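Tyrosine specific protein phosphatase (Trypanosoma cruzi, PDB 4AZ1) probably removes phosphate from phosphotyrosine in proteins, as a member of the classical protein tyrosine phosphatase family. Local coordinates at residues Asn78-Asp83 with Arg265-Met270; Leu115-Thr120 with Val220-His225; Leu167-Arg172 with Thr187-Thr192; Ala228-Thr233 with Met270-Glu275. All coordinates share one frame; numbering follows the deposited sequence.

Three of the four contacts reach one central mixed sheet. Interaction 1 holds 79-82, one of its two outermost strands; interaction 2 joins the parallel strands 115-118 and 222-225; interaction 3 pairs strands 169-177 and 184-191, and strand 184-191 is the sheet neighbour of 115-118. Interaction 3 is nested within interaction 2, and both lie inside the chain loop closed by interaction 1, whose centre is about 23 Å from that of interaction 3. Interaction 4 crosses interaction 1 along the chain, sharing Met270, with centres about 11 Å apart. Strand 222-225 leads into the signature loop of interaction 4, which Arg267 of interaction 1 also grips, so the sheet and the C-terminal loops converge on the probable phosphate-binding site.

Interaction 1. Residues Asn78-Asp83 with Arg265-Met270; sequences NGNLID and RQRFGM. With FMT (formic acid), chain H.
Gln266 sets its side-chain amide against the backbone of Asp83 while Arg267 reaches past Asn80 to Asn78, fastening the chain that leaves helix 255-266 to strand 79-82, an outermost strand of the central mixed sheet of the protein tyrosine phosphatase fold. Taken in order, Gln266 comes first. Its OE1 accepts from Asp83 N at 2.7 Å, almost straight (170° at the hydrogen), and its NE2 donates to Asp83 O at 3.0 Å. The return bond is less straight, and NE2 stands 50° above the plane of that carbonyl. One amide thus meets both the N-H and the C=O of a single residue; NE2 has a further acceptor in Ala262 O. Lower on the same side chain, Gln266 CB lies 4.0 Å from Ile82 CD1, a methyl that also touches the CB of Arg267.

Arg267 is extended from CG to NE, with CG anti to the backbone N (chi1 -179°), and crosses the side chains of Asn78 and Asn80 at about a right angle. NH1 is the shared donor, giving to Asn80 OD1 at 2.8 Å, close to the guanidinium plane, and to Asn78 OD1 at 3.3 Å. NH2 reaches the latter oxygen only weakly. Asn78 itself is positioned by ND2 bonds to Ile54 O and Asn49 OD1. Arg267 NE donates to Gly229 O, and NH2 also donates to Ala228 O, consistent with a second-shell role in placing the signature loop. A type II turn then carries the chain from Arg267 to Met270, whose CE ends 4.2 Å from Ile82 CD1.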
# COMPACT_ATOMS: atom_id res chain seq x y z
N ASN A 78 1.20 1.72 -12.63
CA ASN A 78 1.70 2.50 -13.76
C ASN A 78 2.65 1.58 -14.53
O ASN A 78 3.86 1.58 -14.28
CB ASN A 78 2.43 3.74 -13.23
CG ASN A 78 2.90 4.67 -14.32
OD1 ASN A 78 3.36 4.24 -15.39
ND2 ASN A 78 2.82 5.97 -14.05
N GLY A 79 2.10 0.77 -15.43
CA GLY A 79 2.91 -0.24 -16.10
C GLY A 79 2.35 -0.70 -17.43
O GLY A 79 1.15 -0.57 -17.69
N ASN A 80 3.22 -1.25 -18.28
CA ASN A 80 2.80 -1.71 -19.59
C ASN A 80 3.37 -3.08 -19.92
O ASN A 80 4.47 -3.43 -19.48
CB ASN A 80 3.24 -0.72 -20.67
CG ASN A 80 2.61 0.65 -20.50
OD1 ASN A 80 3.16 1.51 -19.80
ND2 ASN A 80 1.46 0.87 -21.15
N LEU A 81 2.61 -3.84 -20.71
CA LEU A 81 3.05 -5.14 -21.19
C LEU A 81 4.04 -4.94 -22.34
O LEU A 81 3.70 -4.35 -23.35
CB LEU A 81 1.85 -5.95 -21.71
CG LEU A 81 2.12 -7.40 -22.10
CD1 LEU A 81 2.64 -8.16 -20.91
CD2 LEU A 81 0.88 -8.11 -22.67
N ILE A 82 5.27 -5.42 -22.18
CA ILE A 82 6.20 -5.31 -23.29
C ILE A 82 6.33 -6.64 -24.02
O ILE A 82 6.74 -7.64 -23.43
CB ILE A 82 7.59 -4.85 -22.84
CG1 ILE A 82 7.46 -3.63 -21.91
CG2 ILE A 82 8.46 -4.54 -24.07
CD1 ILE A 82 6.99 -2.37 -22.62
N ASP A 83 5.98 -6.65 -25.30
CA ASP A 83 6.04 -7.87 -26.11
C ASP A 83 6.91 -7.60 -27.34
O ASP A 83 6.59 -6.74 -28.16
CB ASP A 83 4.63 -8.29 -26.52
CG ASP A 83 4.60 -9.56 -27.38
OD1 ASP A 83 5.36 -10.53 -27.10
OD2 ASP A 83 3.79 -9.61 -28.33
N ARG A 265 7.13 2.16 -28.45
CA ARG A 265 5.75 2.17 -28.93
C ARG A 265 4.82 1.55 -27.90
O ARG A 265 3.60 1.76 -27.95
CB ARG A 265 5.61 1.39 -30.25
CG ARG A 265 6.19 2.08 -31.48
CD ARG A 265 5.86 1.30 -32.76
NE ARG A 265 6.68 0.09 -32.94
CZ ARG A 265 7.85 0.07 -33.57
NH1 ARG A 265 8.37 1.18 -34.09
NH2 ARG A 265 8.52 -1.08 -33.68
N GLN A 266 5.38 0.77 -26.99
CA GLN A 266 4.55 0.03 -26.04
C GLN A 266 4.55 0.68 -24.65
O GLN A 266 3.64 0.46 -23.85
CB GLN A 266 5.01 -1.43 -25.96
CG GLN A 266 4.85 -2.22 -27.25
CD GLN A 266 5.47 -3.60 -27.14
OE1 GLN A 266 4.90 -4.50 -26.52
NE2 GLN A 266 6.65 -3.77 -27.73
N ARG A 267 5.58 1.47 -24.37
CA ARG A 267 5.64 2.27 -23.15
C ARG A 267 6.46 3.52 -23.44
O ARG A 267 7.68 3.46 -23.60
CB ARG A 267 6.27 1.49 -21.99
CG ARG A 267 6.34 2.27 -20.66
CD ARG A 267 6.62 1.33 -19.49
NE ARG A 267 6.94 2.03 -18.23
CZ ARG A 267 6.04 2.43 -17.33
NH1 ARG A 267 4.74 2.23 -17.55
NH2 ARG A 267 6.44 3.05 -16.22
N PHE A 268 5.77 4.66 -23.52
CA PHE A 268 6.41 5.91 -23.92
C PHE A 268 7.68 6.21 -23.12
O PHE A 268 7.67 6.18 -21.89
CB PHE A 268 5.43 7.07 -23.75
CG PHE A 268 5.94 8.37 -24.28
CD1 PHE A 268 5.79 8.68 -25.62
CD2 PHE A 268 6.60 9.27 -23.44
CE1 PHE A 268 6.28 9.87 -26.13
CE2 PHE A 268 7.10 10.46 -23.94
CZ PHE A 268 6.94 10.76 -25.29
N GLY A 269 8.77 6.48 -23.83
CA GLY A 269 9.97 6.97 -23.18
C GLY A 269 10.95 5.90 -22.74
O GLY A 269 11.96 6.23 -22.11
N MET A 270 10.67 4.64 -23.08
CA MET A 270 11.56 3.53 -22.71
C MET A 270 13.02 3.81 -23.10
O MET A 270 13.30 4.27 -24.24
CB MET A 270 11.10 2.19 -23.32
CG MET A 270 9.93 1.53 -22.61
SD MET A 270 10.28 0.90 -20.96
CE MET A 270 10.63 -0.82 -21.31
C FMT H . 3.34 0.41 -9.76
O1 FMT H . 2.53 1.24 -10.19
O2 FMT H . 4.04 -0.34 -10.45

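Interaction 2. Residues Leu115-Thr120 with Val220-His225; sequences LVIMVT and VPVVVH
Met118 passes over one face of the His225 ring, its CA 4.3 Å from the ring centroid and 19° off the normal. From there the extended Met118 chain leaves across the ring rim, CG coming to 3.3 Å from CE1 of His225 and SD lying obliquely. The imidazole is swung toward this neighbour because His225 CG sits between its own backbone N and carbonyl carbon (chi1 71°). On the same side of the sheet Val116 and Val223 lie side by side, Val116 CG2 being 4.1 Å from Val223 CB. Ile117 and Val224 point to the other side, where helix 232-247 packs through Leu236 and Thr233.

Beneath these side chains, strands 115-118 and 222-225 run parallel (15° between axes) in the middle of the sheet. Four backbone bonds join them, from Val223 N to Leu115 O at 3.0 Å, then Ile117 N to Val223 O at 2.7 Å, His225 N to Ile117 O and Val119 N to His225 O.

Met118 over one face, Tyr133 OH on NE2 and a further hydrogen bond at ND1 all restrain the His225 ring, consistent with a well-placed end of strand 222-225, just where the chain enters the signature loop.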
# COMPACT_ATOMS: atom_id res chain seq x y z
N LEU A 115 8.45 -13.79 -11.30
CA LEU A 115 9.74 -13.11 -11.16
C LEU A 115 9.60 -11.60 -11.26
O LEU A 115 9.04 -11.06 -12.23
CB LEU A 115 10.75 -13.62 -12.21
CG LEU A 115 12.10 -12.89 -12.29
CD1 LEU A 115 12.86 -13.02 -10.98
CD2 LEU A 115 12.95 -13.41 -13.45
N VAL A 116 10.10 -10.93 -10.24
CA VAL A 116 10.12 -9.48 -10.18
C VAL A 116 11.57 -9.04 -10.12
O VAL A 116 12.33 -9.51 -9.25
CB VAL A 116 9.42 -8.97 -8.90
CG1 VAL A 116 9.69 -7.45 -8.73
CG2 VAL A 116 7.93 -9.25 -8.98
N ILE A 117 11.96 -8.17 -11.03
CA ILE A 117 13.32 -7.65 -11.02
C ILE A 117 13.27 -6.17 -10.73
O ILE A 117 12.56 -5.42 -11.40
CB ILE A 117 14.02 -7.88 -12.35
CG1 ILE A 117 14.14 -9.38 -12.61
CG2 ILE A 117 15.41 -7.22 -12.34
CD1 ILE A 117 14.89 -9.69 -13.88
N MET A 118 14.02 -5.76 -9.69
CA MET A 118 14.07 -4.38 -9.26
C MET A 118 15.49 -3.88 -9.51
O MET A 118 16.45 -4.42 -8.96
CB MET A 118 13.72 -4.30 -7.76
CG MET A 118 13.84 -2.89 -7.20
SD MET A 118 13.42 -2.89 -5.44
CE MET A 118 13.86 -1.19 -5.05
N VAL A 119 15.61 -2.85 -10.36
CA VAL A 119 16.92 -2.35 -10.76
C VAL A 119 17.21 -0.95 -10.20
O VAL A 119 17.52 -0.01 -10.94
CB VAL A 119 17.08 -2.36 -12.31
CG1 VAL A 119 18.51 -2.14 -12.70
CG2 VAL A 119 16.65 -3.71 -12.87
N THR A 120 17.08 -0.81 -8.89
CA THR A 120 17.38 0.45 -8.23
C THR A 120 17.55 0.15 -6.74
O THR A 120 17.07 -0.87 -6.26
CB THR A 120 16.22 1.48 -8.42
OG1 THR A 120 16.56 2.72 -7.80
CG2 THR A 120 14.91 0.96 -7.81
N VAL A 220 4.10 -16.57 -17.81
CA VAL A 220 3.73 -15.30 -17.20
C VAL A 220 4.80 -14.25 -17.47
O VAL A 220 5.99 -14.59 -17.59
CB VAL A 220 3.44 -15.42 -15.67
CG1 VAL A 220 2.16 -16.21 -15.40
CG2 VAL A 220 4.63 -16.04 -14.93
N PRO A 221 4.40 -12.97 -17.58
CA PRO A 221 5.42 -11.96 -17.88
C PRO A 221 6.33 -11.74 -16.67
O PRO A 221 5.92 -11.95 -15.52
CB PRO A 221 4.59 -10.69 -18.11
CG PRO A 221 3.14 -11.09 -18.01
CD PRO A 221 3.09 -12.38 -17.28
N VAL A 222 7.57 -11.34 -16.94
CA VAL A 222 8.49 -10.94 -15.88
C VAL A 222 8.26 -9.46 -15.55
O VAL A 222 8.28 -8.62 -16.44
CB VAL A 222 9.94 -11.11 -16.33
CG1 VAL A 222 10.88 -10.49 -15.30
CG2 VAL A 222 10.24 -12.59 -16.56
N VAL A 223 8.04 -9.14 -14.28
CA VAL A 223 7.88 -7.75 -13.88
C VAL A 223 9.25 -7.09 -13.66
O VAL A 223 10.09 -7.64 -12.95
CB VAL A 223 7.02 -7.60 -12.61
CG1 VAL A 223 7.09 -6.16 -12.06
CG2 VAL A 223 5.57 -7.99 -12.90
N VAL A 224 9.46 -5.92 -14.27
CA VAL A 224 10.71 -5.18 -14.11
C VAL A 224 10.43 -3.72 -13.74
O VAL A 224 9.66 -3.05 -14.43
CB VAL A 224 11.54 -5.19 -15.41
CG1 VAL A 224 12.91 -4.56 -15.18
CG2 VAL A 224 11.68 -6.60 -15.93
N HIS A 225 11.04 -3.22 -12.67
CA HIS A 225 10.85 -1.81 -12.34
C HIS A 225 12.13 -1.19 -11.83
O HIS A 225 12.98 -1.86 -11.26
CB HIS A 225 9.73 -1.61 -11.30
CG HIS A 225 10.07 -2.08 -9.92
ND1 HIS A 225 10.56 -1.23 -8.95
CD2 HIS A 225 9.98 -3.30 -9.35
CE1 HIS A 225 10.74 -1.91 -7.83
NE2 HIS A 225 10.41 -3.17 -8.05
O HOH W 1 7.25 -14.01 -13.88

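Interaction 3. Residues Leu167-Arg172 with Thr187-Thr192; sequences LKITRR and TQVQYT. With FMT (formic acid), chain G.
Gln190 OE1 is gripped end-on by two nitrogens of Arg172, NH1 at 2.8 Å and NH2 at 3.2 Å, both with the oxygen in the guanidinium plane. NH1 also donates to Gln188 OE1 at 2.9 Å, and there it meets a lone pair in the plane of the amide. The two glutamines reach this one nitrogen by different routes: Gln190 is extended, whereas Gln188 bends at chi2 (-124°). Both amide planes are turned by roughly 45° from the guanidinium. One face of that group carries Thr170 CG2, 3.8 Å above its plane, and Trp134 makes a cation-pi contact with Arg172. The other end of the Gln190 amide is satisfied too, since NE2 donates to Thr120 O and, at 2.7 Å, to O1 of a formic acid molecule, probably from the crystallisation liquor.

These side chains lie on one side of a beta hairpin, strands 169-177 and 184-191, whose axes run antiparallel at 165°. Thr170 with Gln190 and Arg172 with Gln188 are its hydrogen-bonded pairs, each closed by two N-H...O bonds. Ile169 with Tyr191 and Arg171 with Val189 are non-hydrogen-bonded pairs, and their side chains occupy the other surface, where helix 203-215 packs. Ile169 CG2 touches Val189 CG1 there at 3.6 Å and also lies over the Arg171 guanidinium. A G1 beta bulge places Lys168 and Ile169 opposite the single residue Glu164. Beside the bulge the Tyr191 ring turns its edge to two carbonyls, with CE1 3.3 Å from Leu167 O and CD1 near Lys168 O. Lys168 O accepts from Thr192 N, and a water bridges Thr170 OG1 and Thr192 OG1, 2.9 Å from the latter.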
# COMPACT_ATOMS: atom_id res chain seq x y z
N LEU A 167 28.19 -9.08 -6.98
CA LEU A 167 27.22 -8.72 -8.02
C LEU A 167 26.27 -7.59 -7.58
O LEU A 167 25.60 -6.99 -8.42
CB LEU A 167 26.41 -9.95 -8.44
CG LEU A 167 27.24 -11.11 -9.01
CD1 LEU A 167 26.36 -12.26 -9.49
CD2 LEU A 167 28.11 -10.61 -10.13
N LYS A 168 26.24 -7.31 -6.27
CA LYS A 168 25.28 -6.36 -5.69
C LYS A 168 23.87 -6.79 -6.02
O LYS A 168 23.03 -5.98 -6.41
CB LYS A 168 25.50 -4.93 -6.22
CG LYS A 168 26.91 -4.38 -6.00
CD LYS A 168 27.22 -4.24 -4.52
CE LYS A 168 28.30 -3.20 -4.32
NZ LYS A 168 28.07 -2.03 -5.22
N ILE A 169 23.60 -8.08 -5.86
CA ILE A 169 22.27 -8.60 -6.14
C ILE A 169 21.74 -9.23 -4.87
O ILE A 169 22.48 -9.93 -4.16
CB ILE A 169 22.30 -9.62 -7.31
CG1 ILE A 169 22.43 -8.88 -8.66
CG2 ILE A 169 21.06 -10.50 -7.29
CD1 ILE A 169 22.70 -9.81 -9.85
N THR A 170 20.47 -8.98 -4.57
CA THR A 170 19.81 -9.66 -3.46
C THR A 170 18.63 -10.44 -4.01
O THR A 170 17.86 -9.90 -4.81
CB THR A 170 19.33 -8.68 -2.36
OG1 THR A 170 20.47 -8.09 -1.73
CG2 THR A 170 18.52 -9.41 -1.28
N ARG A 171 18.52 -11.71 -3.63
CA ARG A 171 17.39 -12.53 -4.06
C ARG A 171 16.50 -12.83 -2.88
O ARG A 171 16.96 -13.37 -1.86
CB ARG A 171 17.88 -13.83 -4.71
CG ARG A 171 18.73 -13.58 -5.93
CD ARG A 171 18.97 -14.81 -6.80
NE ARG A 171 19.52 -14.36 -8.08
CZ ARG A 171 20.83 -14.29 -8.36
NH1 ARG A 171 21.73 -14.70 -7.46
NH2 ARG A 171 21.22 -13.84 -9.54
N ARG A 172 15.22 -12.49 -3.01
CA ARG A 172 14.24 -12.69 -1.95
C ARG A 172 13.18 -13.66 -2.45
O ARG A 172 12.57 -13.44 -3.50
CB ARG A 172 13.60 -11.35 -1.56
CG ARG A 172 14.62 -10.28 -1.11
CD ARG A 172 13.95 -8.99 -0.64
NE ARG A 172 14.93 -8.07 -0.07
CZ ARG A 172 15.52 -7.08 -0.74
NH1 ARG A 172 15.23 -6.84 -2.01
NH2 ARG A 172 16.40 -6.31 -0.11
N THR A 187 9.82 -14.92 -6.79
CA THR A 187 11.17 -14.46 -6.48
C THR A 187 11.29 -12.98 -6.86
O THR A 187 10.92 -12.59 -7.98
CB THR A 187 12.21 -15.32 -7.22
OG1 THR A 187 11.98 -16.71 -6.94
CG2 THR A 187 13.62 -14.96 -6.80
N GLN A 188 11.76 -12.15 -5.93
CA GLN A 188 12.17 -10.78 -6.27
C GLN A 188 13.70 -10.71 -6.27
O GLN A 188 14.35 -11.17 -5.34
CB GLN A 188 11.59 -9.72 -5.32
CG GLN A 188 11.89 -8.28 -5.76
CD GLN A 188 12.60 -7.47 -4.67
OE1 GLN A 188 13.25 -8.04 -3.78
NE2 GLN A 188 12.47 -6.14 -4.73
N VAL A 189 14.26 -10.12 -7.33
CA VAL A 189 15.70 -9.98 -7.45
C VAL A 189 15.99 -8.48 -7.50
O VAL A 189 15.50 -7.78 -8.39
CB VAL A 189 16.22 -10.66 -8.74
CG1 VAL A 189 17.76 -10.62 -8.79
CG2 VAL A 189 15.75 -12.12 -8.80
N GLN A 190 16.75 -7.97 -6.54
CA GLN A 190 17.08 -6.55 -6.54
C GLN A 190 18.55 -6.35 -6.88
O GLN A 190 19.43 -6.94 -6.25
CB GLN A 190 16.75 -5.89 -5.18
CG GLN A 190 17.00 -4.37 -5.14
CD GLN A 190 16.82 -3.79 -3.75
OE1 GLN A 190 16.66 -4.53 -2.77
NE2 GLN A 190 16.82 -2.45 -3.65
N TYR A 191 18.81 -5.50 -7.86
CA TYR A 191 20.17 -5.18 -8.26
C TYR A 191 20.45 -3.73 -7.87
O TYR A 191 19.80 -2.80 -8.37
CB TYR A 191 20.32 -5.39 -9.77
CG TYR A 191 21.63 -4.91 -10.35
CD1 TYR A 191 22.82 -5.12 -9.69
CD2 TYR A 191 21.67 -4.25 -11.59
CE1 TYR A 191 24.02 -4.67 -10.21
CE2 TYR A 191 22.86 -3.82 -12.13
CZ TYR A 191 24.04 -4.03 -11.44
OH TYR A 191 25.24 -3.61 -11.96
N THR A 192 21.42 -3.55 -6.96
CA THR A 192 21.70 -2.24 -6.37
C THR A 192 23.05 -1.68 -6.81
O THR A 192 23.56 -0.73 -6.20
CB THR A 192 21.71 -2.31 -4.82
OG1 THR A 192 22.70 -3.25 -4.40
CG2 THR A 192 20.36 -2.72 -4.27
C FMT G . 18.40 -0.79 -0.92
O1 FMT G . 17.50 -0.68 -1.76
O2 FMT G . 19.40 -0.07 -0.89
O HOH W 2 25.65 -0.69 -3.43
O HOH W 3 22.01 -5.85 -3.22

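Interaction 4. Residues Ala228-Thr233 with Met270-Glu275; sequences AGIGRT and MVQRME. With FMT (formic acid), chain D.
Ile230 O and Val271 N make the one direct backbone bond of this contact, and it is weak: at 2.6 Å the angle at the hydrogen is only 128°. A second polar connection runs through a single water. It accepts from Ile230 N at 2.9 Å and donates to Gln272 OE1 at 3.1 Å, and it also donates to O2 of a bound formic acid molecule, probably from the crystallisation liquor. That molecule has two further bonds within the contact, from Ala228 N to O2 at 2.8 Å and from Arg232 NH2 to O1 at 2.7 Å, the latter nearly straight (165°) and at the edge of the guanidinium. Ser227 N adds another bond.

Residues 228-233 belong to the phosphate-binding signature loop (P-loop) of protein tyrosine phosphatases, and Gln272 probably corresponds to the glutamine of the family's Q-loop. A small carboxyl group clasped by backbone N-H groups and an arginine at the foot of helix 232-247 is consistent with occupation of the phosphate site. Arg232 NH1 forms a salt bridge with Glu124 and also bonds Trp194 O. Arg273 NE forms a salt bridge with Asp196, two residues beyond Trp194 in the Trp-Pro-Asp motif.

The remaining contacts are van der Waals. Ile230 and Gln272 cross at about a right angle, Ile230 CD1 lying 4.1 Å from Gln272 CD. Gly231, the N-cap of helix 232-247, lets its CA approach Gln272 CB at 3.9 Å. Behind this turn, Met270 SD makes a sulfur-carbonyl approach of 3.9 Å to Gly229 O and also lies near Ile230 CG2.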
# COMPACT_ATOMS: atom_id res chain seq x y z
N ALA A 228 10.90 5.13 -12.15
CA ALA A 228 9.79 5.49 -13.03
C ALA A 228 9.46 4.34 -13.97
O ALA A 228 8.45 4.37 -14.66
CB ALA A 228 10.13 6.76 -13.83
N GLY A 229 10.33 3.33 -14.01
CA GLY A 229 10.08 2.17 -14.85
C GLY A 229 10.27 2.36 -16.35
O GLY A 229 9.67 1.64 -17.16
N ILE A 230 11.11 3.31 -16.74
CA ILE A 230 11.43 3.47 -18.16
C ILE A 230 12.94 3.53 -18.43
O ILE A 230 13.36 3.49 -19.59
CB ILE A 230 10.77 4.73 -18.80
CG1 ILE A 230 11.20 6.02 -18.10
CG2 ILE A 230 9.24 4.60 -18.88
CD1 ILE A 230 10.68 7.32 -18.82
N GLY A 231 13.74 3.66 -17.38
CA GLY A 231 15.16 3.94 -17.57
C GLY A 231 16.01 2.69 -17.59
O GLY A 231 16.18 2.05 -18.64
N ARG A 232 16.53 2.34 -16.42
CA ARG A 232 17.26 1.10 -16.23
C ARG A 232 16.36 -0.09 -16.58
O ARG A 232 16.83 -1.12 -17.05
CB ARG A 232 17.78 1.02 -14.78
CG ARG A 232 18.92 2.03 -14.49
CD ARG A 232 19.22 2.17 -13.01
NE ARG A 232 18.21 2.98 -12.33
CZ ARG A 232 18.18 3.18 -11.01
NH1 ARG A 232 19.09 2.63 -10.22
NH2 ARG A 232 17.22 3.93 -10.49
N THR A 233 15.06 0.05 -16.33
CA THR A 233 14.09 -0.97 -16.68
C THR A 233 14.11 -1.23 -18.19
O THR A 233 14.14 -2.39 -18.64
CB THR A 233 12.68 -0.51 -16.28
OG1 THR A 233 12.56 -0.55 -14.85
CG2 THR A 233 11.62 -1.41 -16.92
N MET A 270 10.67 4.64 -23.08
CA MET A 270 11.56 3.53 -22.71
C MET A 270 13.02 3.81 -23.10
O MET A 270 13.30 4.27 -24.24
CB MET A 270 11.10 2.19 -23.32
CG MET A 270 9.93 1.53 -22.61
SD MET A 270 10.28 0.90 -20.96
CE MET A 270 10.63 -0.82 -21.31
N VAL A 271 13.92 3.51 -22.17
CA VAL A 271 15.32 3.95 -22.23
C VAL A 271 15.37 5.48 -22.19
O VAL A 271 15.28 6.17 -23.21
CB VAL A 271 16.11 3.36 -23.42
CG1 VAL A 271 17.58 3.71 -23.27
CG2 VAL A 271 15.93 1.83 -23.46
N GLN A 272 15.50 5.99 -20.98
CA GLN A 272 15.29 7.39 -20.66
C GLN A 272 16.55 8.23 -20.89
O GLN A 272 16.45 9.40 -21.24
CB GLN A 272 14.88 7.46 -19.18
CG GLN A 272 14.56 8.84 -18.62
CD GLN A 272 14.12 8.74 -17.16
OE1 GLN A 272 14.40 7.75 -16.48
NE2 GLN A 272 13.42 9.76 -16.67
N ARG A 273 17.73 7.64 -20.70
CA ARG A 273 18.97 8.42 -20.71
C ARG A 273 19.94 7.83 -21.70
O ARG A 273 19.93 6.63 -21.95
CB ARG A 273 19.63 8.43 -19.31
CG ARG A 273 18.67 8.86 -18.21
CD ARG A 273 19.41 9.20 -16.91
NE ARG A 273 18.51 9.16 -15.75
CZ ARG A 273 17.63 10.12 -15.46
NH1 ARG A 273 17.50 11.18 -16.25
NH2 ARG A 273 16.85 10.02 -14.37
N MET A 274 20.80 8.69 -22.25
CA MET A 274 21.72 8.29 -23.31
C MET A 274 22.60 7.11 -22.86
O MET A 274 22.78 6.13 -23.59
CB MET A 274 22.57 9.49 -23.74
CG MET A 274 23.52 9.21 -24.91
SD MET A 274 25.07 8.43 -24.37
CE MET A 274 25.97 9.87 -23.78
N GLU A 275 23.13 7.19 -21.64
CA GLU A 275 24.05 6.16 -21.17
C GLU A 275 23.30 4.85 -20.94
O GLU A 275 23.91 3.79 -20.99
CB GLU A 275 24.82 6.59 -19.92
CG GLU A 275 23.98 6.67 -18.67
CD GLU A 275 23.21 7.98 -18.57
OE1 GLU A 275 23.29 8.81 -19.51
OE2 GLU A 275 22.54 8.17 -17.53
C FMT D . 14.65 5.98 -12.42
O1 FMT D . 15.05 5.04 -11.73
O2 FMT D . 13.49 6.09 -12.83
O HOH W 4 12.88 5.20 -15.44